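Local atomic coordinates of putative antidote protein of plasmid maintenance system (Nostoc punctiforme, PDB entry 3CEC), a protein that probably acts as the antitoxin of a plasmid-maintenance toxin-antitoxin system, with a helix-turn-helix domain of the kind that binds DNA. Residues Leu30-Asn33 with Thr34-Ala38; Ile48-Ile52 with Asn53-Ser57; Ile62-Arg65 with Leu66-Leu70. One frame throughout, in Å; residues are numbered along the deposited sequence.

Contact 1 (Leu30-Asn33 with Thr34-Ala38)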
ATOM      1  N   LEU A  30      14.847   7.065   7.343  1.00  8.55           N
ATOM      2  CA  LEU A  30      14.759   7.549   8.732  1.00  6.90           C
ATOM      3  C   LEU A  30      15.575   6.688   9.679  1.00 11.31           C
ATOM      4  O   LEU A  30      15.836   7.049  10.828  1.00 12.24           O
ATOM      5  CB  LEU A  30      13.328   7.487   9.251  1.00  8.32           C
ATOM      6  CG  LEU A  30      12.336   8.488   8.700  1.00  8.50           C
ATOM      7  CD1 LEU A  30      10.899   8.200   9.150  1.00 11.73           C
ATOM      8  CD2 LEU A  30      12.743   9.905   9.070  1.00 11.19           C
ATOM      9  N   ASP A  31      15.968   5.529   9.227  0.50 10.05           N
ATOM     10  CA  ASP A  31      16.697   4.592  10.098  0.50 11.90           C
ATOM     11  C   ASP A  31      15.825   4.222  11.295  0.50 11.35           C
ATOM     12  O   ASP A  31      16.255   4.306  12.459  0.50  8.78           O
ATOM     13  CB  ASP A  31      18.030   5.191  10.567  0.50  9.81           C
ATOM     14  CG  ASP A  31      19.119   5.101   9.512  0.50 17.13           C
ATOM     15  OD1 ASP A  31      19.293   4.006   8.916  0.50 17.86           O
ATOM     16  OD2 ASP A  31      19.811   6.123   9.282  0.50 19.02           O
ATOM     17  N   ILE A  32      14.569   3.883  11.006  1.00 11.09           N
ATOM     18  CA  ILE A  32      13.708   3.320  12.049  1.00 12.27           C
ATOM     19  C   ILE A  32      13.062   2.036  11.524  1.00 12.97           C
ATOM     20  O   ILE A  32      13.054   1.731  10.311  1.00 13.64           O
ATOM     21  CB  ILE A  32      12.664   4.277  12.611  1.00 15.26           C
ATOM     22  CG1 ILE A  32      11.590   4.630  11.587  1.00 12.75           C
ATOM     23  CG2 ILE A  32      13.341   5.616  13.146  1.00 14.57           C
ATOM     24  CD1 ILE A  32      10.366   5.369  12.154  1.00 14.08           C
ATOM     25  N   ASN A  33      12.567   1.242  12.457  1.00 11.43           N
ATOM     26  CA  ASN A  33      12.004  -0.022  12.059  1.00 10.73           C
ATOM     27  C   ASN A  33      10.486   0.013  12.070  1.00  9.98           C
ATOM     28  O   ASN A  33       9.877   1.004  12.464  1.00  9.93           O
ATOM     29  CB  ASN A  33      12.562  -1.208  12.874  1.00 10.93           C
ATOM     30  CG  ASN A  33      12.239  -1.108  14.361  1.00 12.37           C
ATOM     31  OD1 ASN A  33      11.192  -0.615  14.742  1.00 15.03           O
ATOM     32  ND2 ASN A  33      13.093  -1.686  15.205  1.00 13.69           N
ATOM     33  N   THR A  34       9.907  -1.133  11.660  1.00 11.50           N
ATOM     34  CA  THR A  34       8.446  -1.198  11.494  1.00 11.07           C
ATOM     35  C   THR A  34       7.782  -1.064  12.849  1.00 10.33           C
ATOM     36  O   THR A  34       6.732  -0.426  12.999  1.00 11.13           O
ATOM     37  CB  THR A  34       7.947  -2.461  10.785  1.00 10.34           C
ATOM     38  OG1 THR A  34       8.448  -3.624  11.492  1.00 13.92           O
ATOM     39  CG2 THR A  34       8.487  -2.557   9.357  1.00 11.62           C
ATOM     40  N   ALA A  35       8.382  -1.651  13.880  1.00 10.72           N
ATOM     41  CA  ALA A  35       7.786  -1.564  15.250  1.00 10.91           C
ATOM     42  C   ALA A  35       7.753  -0.138  15.789  1.00 11.48           C
ATOM     43  O   ALA A  35       6.756   0.290  16.387  1.00 13.08           O
ATOM     44  CB  ALA A  35       8.550  -2.535  16.202  1.00 13.03           C
ATOM     45  N   ASN A  36       8.815   0.614  15.499  1.00 11.70           N
ATOM     46  CA  ASN A  36       8.958   2.004  15.917  1.00 14.19           C
ATOM     47  C   ASN A  36       7.866   2.809  15.204  1.00 11.44           C
ATOM     48  O   ASN A  36       7.168   3.649  15.778  1.00 13.07           O
ATOM     49  CB  ASN A  36      10.279   2.643  15.461  1.00 13.83           C
ATOM     50  CG  ASN A  36      11.544   1.961  15.994  1.00 25.04           C
ATOM     51  OD1 ASN A  36      12.626   1.984  15.326  1.00 20.69           O
ATOM     52  ND2 ASN A  36      11.445   1.434  17.210  1.00 20.87           N
ATOM     53  N   PHE A  37       7.665   2.500  13.932  1.00 10.23           N
ATOM     54  CA  PHE A  37       6.729   3.311  13.145  1.00 10.82           C
ATOM     55  C   PHE A  37       5.304   2.949  13.543  1.00 10.49           C
ATOM     56  O   PHE A  37       4.422   3.826  13.650  1.00 10.97           O
ATOM     57  CB  PHE A  37       6.923   3.047  11.661  1.00  9.82           C
ATOM     58  CG  PHE A  37       6.195   4.018  10.773  1.00  8.68           C
ATOM     59  CD1 PHE A  37       6.375   5.378  10.920  1.00 11.72           C
ATOM     60  CD2 PHE A  37       5.475   3.551   9.678  1.00  7.44           C
ATOM     61  CE1 PHE A  37       5.708   6.262  10.083  1.00 12.19           C
ATOM     62  CE2 PHE A  37       4.856   4.442   8.831  1.00 12.48           C
ATOM     63  CZ  PHE A  37       4.968   5.753   9.008  1.00 11.99           C
ATOM     64  N   ALA A  38       5.096   1.660  13.813  1.00 10.10           N
ATOM     65  CA  ALA A  38       3.741   1.198  14.253  1.00 10.99           C
ATOM     66  C   ALA A  38       3.359   1.868  15.568  1.00  9.76           C
ATOM     67  O   ALA A  38       2.220   2.301  15.778  1.00  9.85           O
ATOM     68  CB  ALA A  38       3.689  -0.355  14.387  1.00 11.96           C
TER
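Asn33 and Asn36 face each other across the first turn of helix 34-41, their side chains crossing at about a right angle while the two amide planes stay within 24° of each other. Asn36 lays its CG beside its own backbone N (chi1 -61°), which carries OD1 back to the start of the turn, where it accepts the backbone N of Asn33 at 3.0 Å. The bond is almost perfectly straight at hydrogen, 178°, although the donor sits above the carbonyl plane. In return Asn33 OD1 accepts from Asn36 N at 2.8 Å, a length to be read with caution because that oxygen is crowded by the Asn36 amide in the model. Together these two bonds make a capping box, with Asn33 as N-cap; asparagine suits both places because its short amide reaches backbone N-H groups one turn away. Just before it, Asp31, with positive phi, ends helix 19-30 in a Schellman motif. Next to the box, on the apolar side, Ile32 CD1 meets Phe37 CD1 obliquely at 4.2 Å, and the ring runs on between helices 19-30 and 60-70. Thr34 OG1 bonds Asn45 of helix 45-52, in the two-helix unit of the helix-turn-helix.

Contact 2 (Ile48-Ile52 with Asn53-Ser57)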
ATOM      1  N   ILE A  48       1.585  -2.931  10.051  1.00 11.51           N
ATOM      2  CA  ILE A  48       2.508  -2.145   9.222  1.00 11.86           C
ATOM      3  C   ILE A  48       3.295  -3.068   8.318  1.00 10.90           C
ATOM      4  O   ILE A  48       3.517  -2.796   7.150  1.00 12.41           O
ATOM      5  CB  ILE A  48       3.455  -1.247  10.085  1.00 16.03           C
ATOM      6  CG1 ILE A  48       2.621  -0.115  10.640  1.00 20.05           C
ATOM      7  CG2 ILE A  48       4.632  -0.651   9.266  1.00 23.88           C
ATOM      8  CD1 ILE A  48       1.893   0.717   9.579  1.00 28.25           C
ATOM      9  N   GLN A  49       3.711  -4.204   8.858  0.50 11.18           N
ATOM     10  CA  GLN A  49       4.525  -5.094   8.059  0.50 10.40           C
ATOM     11  C   GLN A  49       3.702  -5.669   6.902  0.50  9.73           C
ATOM     12  O   GLN A  49       4.242  -5.894   5.797  0.50 10.63           O
ATOM     13  CB  GLN A  49       5.136  -6.204   8.914  0.50 10.66           C
ATOM     14  CG  GLN A  49       6.330  -6.852   8.262  0.50 12.14           C
ATOM     15  CD  GLN A  49       7.462  -5.879   8.014  0.50 19.63           C
ATOM     16  OE1 GLN A  49       7.996  -5.285   8.955  0.50 23.11           O
ATOM     17  NE2 GLN A  49       7.851  -5.723   6.744  0.50 19.16           N
ATOM     18  N   GLU A  50       2.405  -5.896   7.151  1.00  9.30           N
ATOM     19  CA  GLU A  50       1.512  -6.428   6.104  1.00 11.13           C
ATOM     20  C   GLU A  50       1.329  -5.421   4.998  1.00 13.06           C
ATOM     21  O   GLU A  50       1.224  -5.793   3.836  1.00 15.14           O
ATOM     22  CB  GLU A  50       0.191  -6.932   6.657  1.00 10.17           C
ATOM     23  CG  GLU A  50       0.413  -8.166   7.525  1.00 13.52           C
ATOM     24  CD  GLU A  50      -0.824  -8.535   8.358  1.00 19.77           C
ATOM     25  OE1 GLU A  50      -1.741  -7.695   8.503  1.00 20.93           O
ATOM     26  OE2 GLU A  50      -0.845  -9.669   8.912  1.00 22.54           O
ATOM     27  N   VAL A  51       1.278  -4.137   5.368  1.00 10.05           N
ATOM     28  CA  VAL A  51       1.154  -3.073   4.336  1.00 10.64           C
ATOM     29  C   VAL A  51       2.436  -3.035   3.517  1.00 11.50           C
ATOM     30  O   VAL A  51       2.440  -3.026   2.283  1.00 11.19           O
ATOM     31  CB  VAL A  51       0.851  -1.718   4.960  1.00 11.54           C
ATOM     32  CG1 VAL A  51       0.879  -0.590   3.883  1.00 11.86           C
ATOM     33  CG2 VAL A  51      -0.532  -1.703   5.647  1.00 12.17           C
ATOM     34  N   ILE A  52       3.549  -3.072   4.216  1.00 12.01           N
ATOM     35  CA  ILE A  52       4.867  -3.031   3.567  1.00 13.41           C
ATOM     36  C   ILE A  52       5.027  -4.159   2.586  1.00 14.13           C
ATOM     37  O   ILE A  52       5.597  -3.986   1.488  1.00 14.61           O
ATOM     38  CB  ILE A  52       5.995  -3.042   4.589  1.00 15.73           C
ATOM     39  CG1 ILE A  52       6.007  -1.705   5.286  1.00 12.10           C
ATOM     40  CG2 ILE A  52       7.387  -3.283   3.908  1.00 17.07           C
ATOM     41  CD1 ILE A  52       7.063  -1.597   6.464  1.00 13.04           C
ATOM     42  N   ASN A  53       4.531  -5.330   2.982  1.00 14.62           N
ATOM     43  CA  ASN A  53       4.727  -6.570   2.192  1.00 17.90           C
ATOM     44  C   ASN A  53       3.680  -6.708   1.100  1.00 20.42           C
ATOM     45  O   ASN A  53       3.657  -7.691   0.355  1.00 20.86           O
ATOM     46  CB  ASN A  53       4.683  -7.838   3.042  1.00 18.20           C
ATOM     47  CG  ASN A  53       5.732  -7.908   4.166  1.00 25.95           C
ATOM     48  OD1 ASN A  53       6.788  -7.276   4.134  1.00 34.47           O
ATOM     49  ND2 ASN A  53       5.441  -8.763   5.157  1.00 29.29           N
ATOM     50  N   GLY A  54       2.794  -5.727   1.008  1.00 17.91           N
ATOM     51  CA  GLY A  54       1.744  -5.715  -0.003  1.00 19.44           C
ATOM     52  C   GLY A  54       0.665  -6.756   0.217  1.00 20.87           C
ATOM     53  O   GLY A  54      -0.055  -7.141  -0.731  1.00 24.23           O
ATOM     54  N   GLN A  55       0.539  -7.214   1.463  1.00 16.62           N
ATOM     55  CA  GLN A  55      -0.519  -8.157   1.869  1.00 17.39           C
ATOM     56  C   GLN A  55      -1.794  -7.526   2.423  1.00 17.70           C
ATOM     57  O   GLN A  55      -2.840  -8.180   2.622  1.00 21.10           O
ATOM     58  CB  GLN A  55       0.004  -9.101   2.944  1.00 19.96           C
ATOM     59  CG  GLN A  55       1.253  -9.857   2.614  1.00 28.12           C
ATOM     60  CD  GLN A  55       1.816 -10.484   3.875  1.00 34.47           C
ATOM     61  OE1 GLN A  55       2.849 -10.050   4.408  1.00 43.09           O
ATOM     62  NE2 GLN A  55       1.091 -11.465   4.410  1.00 47.82           N
ATOM     63  N   ARG A  56      -1.700  -6.248   2.738  1.00 14.10           N
ATOM     64  CA  ARG A  56      -2.791  -5.533   3.325  1.00 15.52           C
ATOM     65  C   ARG A  56      -2.885  -4.175   2.640  1.00 14.65           C
ATOM     66  O   ARG A  56      -1.884  -3.505   2.412  1.00 16.46           O
ATOM     67  CB  ARG A  56      -2.529  -5.349   4.838  1.00 15.94           C
ATOM     68  CG  ARG A  56      -3.509  -4.511   5.573  1.00 20.71           C
ATOM     69  CD  ARG A  56      -3.185  -4.449   7.058  1.00 21.19           C
ATOM     70  NE  ARG A  56      -3.303  -5.763   7.686  1.00 23.78           N
ATOM     71  CZ  ARG A  56      -4.466  -6.365   7.952  1.00 32.64           C
ATOM     72  NH1 ARG A  56      -5.620  -5.772   7.656  1.00 30.29           N
ATOM     73  NH2 ARG A  56      -4.483  -7.570   8.516  1.00 34.98           N
ATOM     74  N   SER A  57      -4.105  -3.788   2.331  1.00 12.46           N
ATOM     75  CA  SER A  57      -4.349  -2.468   1.751  1.00 10.57           C
ATOM     76  C   SER A  57      -4.368  -1.387   2.806  1.00 11.44           C
ATOM     77  O   SER A  57      -4.784  -1.615   3.963  1.00 14.29           O
ATOM     78  CB  SER A  57      -5.702  -2.424   1.037  1.00 16.39           C
ATOM     79  OG  SER A  57      -5.666  -3.330  -0.029  1.00 21.84           O
TER
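Glu50 and Arg56 form a salt bridge at the C-terminal end of helix 45-52. Arg56 approaches side-on and puts two nitrogens on a single carboxylate oxygen: NE lies 2.6 Å and NH2 2.7 Å from Glu50 OE1. The oxygen lies in the guanidinium plane, and carboxylate and guanidinium are nearly coplanar, 27° apart. The bend of Arg56 at chi3 (-64°) swings its head back to the glutamate, whose OE2 is taken by Gln46.

Backbone bonds close the helix. Gly54, with positive phi, donates its N to Val51 O at 3.0 Å, and Gln55 N reaches Glu50 O at 2.8 Å; this pair makes a Schellman motif, in which glycine suits the place because, without a CB, it takes positive phi at little cost.

Side-chain amides bridge the same corner. Asn53 ND2 donates to Gln55 OE1 at 3.0 Å, with the acceptor in its amide plane, and in one of two deposited conformers Gln49 NE2 reaches Asn53 OD1 at 3.2 Å, while in the same conformer Gln49 OE1 bonds Thr34 OG1.

In van der Waals contact, Val51 CG2 lies 4.1 Å from Arg56 CD.

With both NE and NH2 held by one oxygen, the guanidinium is limited in its rotation, and the opposed charges probably favour a charged carboxylate on Glu50; the bridge ties the chain that leaves the helix to its last turn.

Contact 3 (Ile62-Arg65 with Leu66-Leu70)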
ATOM      1  N   ILE A  62      -5.719   3.944   8.305  1.00  8.20           N
ATOM      2  CA  ILE A  62      -4.252   3.927   8.141  1.00  7.28           C
ATOM      3  C   ILE A  62      -3.761   5.144   7.394  1.00  6.41           C
ATOM      4  O   ILE A  62      -2.751   5.774   7.801  1.00  7.34           O
ATOM      5  CB  ILE A  62      -3.754   2.646   7.475  1.00 10.78           C
ATOM      6  CG1 ILE A  62      -3.970   1.470   8.429  1.00 10.10           C
ATOM      7  CG2 ILE A  62      -2.278   2.808   7.060  1.00  8.19           C
ATOM      8  CD1 ILE A  62      -3.818   0.075   7.700  1.00 12.48           C
ATOM      9  N   ALA A  63      -4.508   5.558   6.381  1.00  3.84           N
ATOM     10  CA  ALA A  63      -4.165   6.799   5.610  1.00  6.37           C
ATOM     11  C   ALA A  63      -4.198   8.035   6.498  1.00  6.84           C
ATOM     12  O   ALA A  63      -3.280   8.851   6.448  1.00  6.50           O
ATOM     13  CB  ALA A  63      -5.057   6.966   4.399  1.00  7.34           C
ATOM     14  N   ILE A  64      -5.181   8.118   7.383  1.00  5.40           N
ATOM     15  CA  ILE A  64      -5.265   9.231   8.330  1.00  6.87           C
ATOM     16  C   ILE A  64      -4.092   9.269   9.256  1.00  5.35           C
ATOM     17  O   ILE A  64      -3.450  10.271   9.515  1.00  7.06           O
ATOM     18  CB  ILE A  64      -6.604   9.244   9.083  1.00  6.72           C
ATOM     19  CG1 ILE A  64      -7.738   9.550   8.147  1.00  9.13           C
ATOM     20  CG2 ILE A  64      -6.488  10.213  10.321  1.00  9.29           C
ATOM     21  CD1 ILE A  64      -7.861  11.040   7.860  1.00 13.20           C
ATOM     22  N   ARG A  65      -3.710   8.089   9.755  1.00  5.33           N
ATOM     23  CA  ARG A  65      -2.575   8.014  10.673  1.00  5.67           C
ATOM     24  C   ARG A  65      -1.248   8.391   9.983  1.00  5.52           C
ATOM     25  O   ARG A  65      -0.465   9.143  10.528  1.00  8.80           O
ATOM     26  CB  ARG A  65      -2.481   6.627  11.288  1.00  6.69           C
ATOM     27  CG  ARG A  65      -3.684   6.210  12.159  1.00  7.34           C
ATOM     28  CD  ARG A  65      -3.582   4.722  12.594  1.00  8.56           C
ATOM     29  NE  ARG A  65      -4.849   4.274  13.164  1.00  8.32           N
ATOM     30  CZ  ARG A  65      -5.158   4.431  14.432  1.00  5.60           C
ATOM     31  NH1 ARG A  65      -4.263   4.905  15.308  1.00  6.98           N
ATOM     32  NH2 ARG A  65      -6.360   4.071  14.838  1.00  6.60           N
ATOM     33  N   LEU A  66      -1.081   7.882   8.770  1.00  5.85           N
ATOM     34  CA  LEU A  66       0.094   8.199   7.957  1.00  5.64           C
ATOM     35  C   LEU A  66       0.160   9.668   7.713  1.00  6.25           C
ATOM     36  O   LEU A  66       1.221  10.304   7.892  1.00  8.11           O
ATOM     37  CB  LEU A  66       0.117   7.407   6.654  1.00  5.45           C
ATOM     38  CG  LEU A  66       0.419   5.889   6.819  1.00  4.10           C
ATOM     39  CD1 LEU A  66      -0.028   5.127   5.530  1.00  5.88           C
ATOM     40  CD2 LEU A  66       1.875   5.643   7.133  1.00  9.21           C
ATOM     41  N   GLY A  67      -0.965  10.216   7.359  1.00  6.11           N
ATOM     42  CA  GLY A  67      -1.104  11.627   7.001  1.00  6.20           C
ATOM     43  C   GLY A  67      -0.676  12.486   8.193  1.00  9.08           C
ATOM     44  O   GLY A  67       0.046  13.498   8.029  1.00 10.71           O
ATOM     45  N   LYS A  68      -1.145  12.133   9.387  1.00  8.05           N
ATOM     46  CA  LYS A  68      -0.831  12.932  10.600  1.00  9.80           C
ATOM     47  C   LYS A  68       0.612  12.755  10.998  1.00 10.40           C
ATOM     48  O   LYS A  68       1.337  13.751  11.319  1.00 12.37           O
ATOM     49  CB  LYS A  68      -1.758  12.581  11.734  1.00 10.73           C
ATOM     50  CG  LYS A  68      -3.188  13.051  11.511  1.00 13.40           C
ATOM     51  CD  LYS A  68      -3.940  12.951  12.806  1.00 17.15           C
ATOM     52  CE  LYS A  68      -5.421  13.274  12.644  1.00 16.37           C
ATOM     53  NZ  LYS A  68      -5.706  14.684  12.201  1.00 16.81           N
ATOM     54  N   ALA A  69       1.085  11.521  11.020  1.00  7.58           N
ATOM     55  CA  ALA A  69       2.448  11.232  11.490  1.00  9.65           C
ATOM     56  C   ALA A  69       3.499  11.847  10.603  1.00  7.76           C
ATOM     57  O   ALA A  69       4.536  12.298  11.098  1.00 10.18           O
ATOM     58  CB  ALA A  69       2.693   9.732  11.660  1.00 10.32           C
ATOM     59  N   LEU A  70       3.253  11.812   9.298  1.00  7.88           N
ATOM     60  CA  LEU A  70       4.238  12.268   8.291  1.00  5.01           C
ATOM     61  C   LEU A  70       4.026  13.693   7.855  1.00  9.02           C
ATOM     62  O   LEU A  70       4.912  14.355   7.325  1.00  9.99           O
ATOM     63  CB  LEU A  70       4.171  11.340   7.058  1.00  8.80           C
ATOM     64  CG  LEU A  70       4.538   9.875   7.394  1.00  6.53           C
ATOM     65  CD1 LEU A  70       4.305   9.066   6.115  1.00  8.98           C
ATOM     66  CD2 LEU A  70       5.976   9.704   7.852  1.00  9.59           C
TER
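Leu66 and Ile62, one turn apart on helix 60-70, lie side by side and point the same way, and Leu66 can be followed outward along that pairing. Its CB passes 3.5 Å from Ile62 O, the same oxygen that accepts Leu66 N at 2.9 Å in a regular helical bond. CG comes closer still, 3.3 Å from Ile62 O, because it is placed beside its own backbone N (chi1 -71°), which leans the branch back over the Ile62 carbonyl. At the tip, CD1 meets Ile62 CG2 at 3.6 Å, while CD2 leads towards Phe37. A branched leucine suits this place, since one methyl can serve the neighbour on its own helix and the other a residue of another. Cutting Leu66 back to an alanine removes CG and both methyls, which would probably leave Ile62 CG2 without its partner and open a gap next to Phe37 and Trp77.

On a more exposed side of the helix, Ile64 CG2 and Lys68 CE meet at 4.0 Å in a like side-by-side pairing, only the CE end of the lysine chain touching the isoleucine methyl. Arg65 turns elsewhere, to a salt bridge with Asp61 and a bond to Leu41 O.

Leu66 thus sits on the inner side of helix 60-70, among Ile23 of helix 19-30, Phe37 and Leu41 of helix 34-41, and Trp77 of helix 74-101.

Overall arrangement
The three contacts follow one another along a single helical domain, their centres 14 to 15 Å apart. Contacts 1 and 2 belong to the two helices of the helix-turn-helix unit and meet where Thr34 CG2 lies 3.4 Å from Ile52 CD1; helix 45-52 occupies the position that in this family usually reads DNA. Contact 3 packs against both: Phe37 CZ of contact 1 reaches Leu66 CD2 at 3.6 Å, whereas contact 2 touches it more loosely, Ser57 O being 4.2 Å from Ile62 CD1. The bound small molecules, probably from the crystallisation liquor, lie about 4 Å from the Arg65 side chain in contact 3.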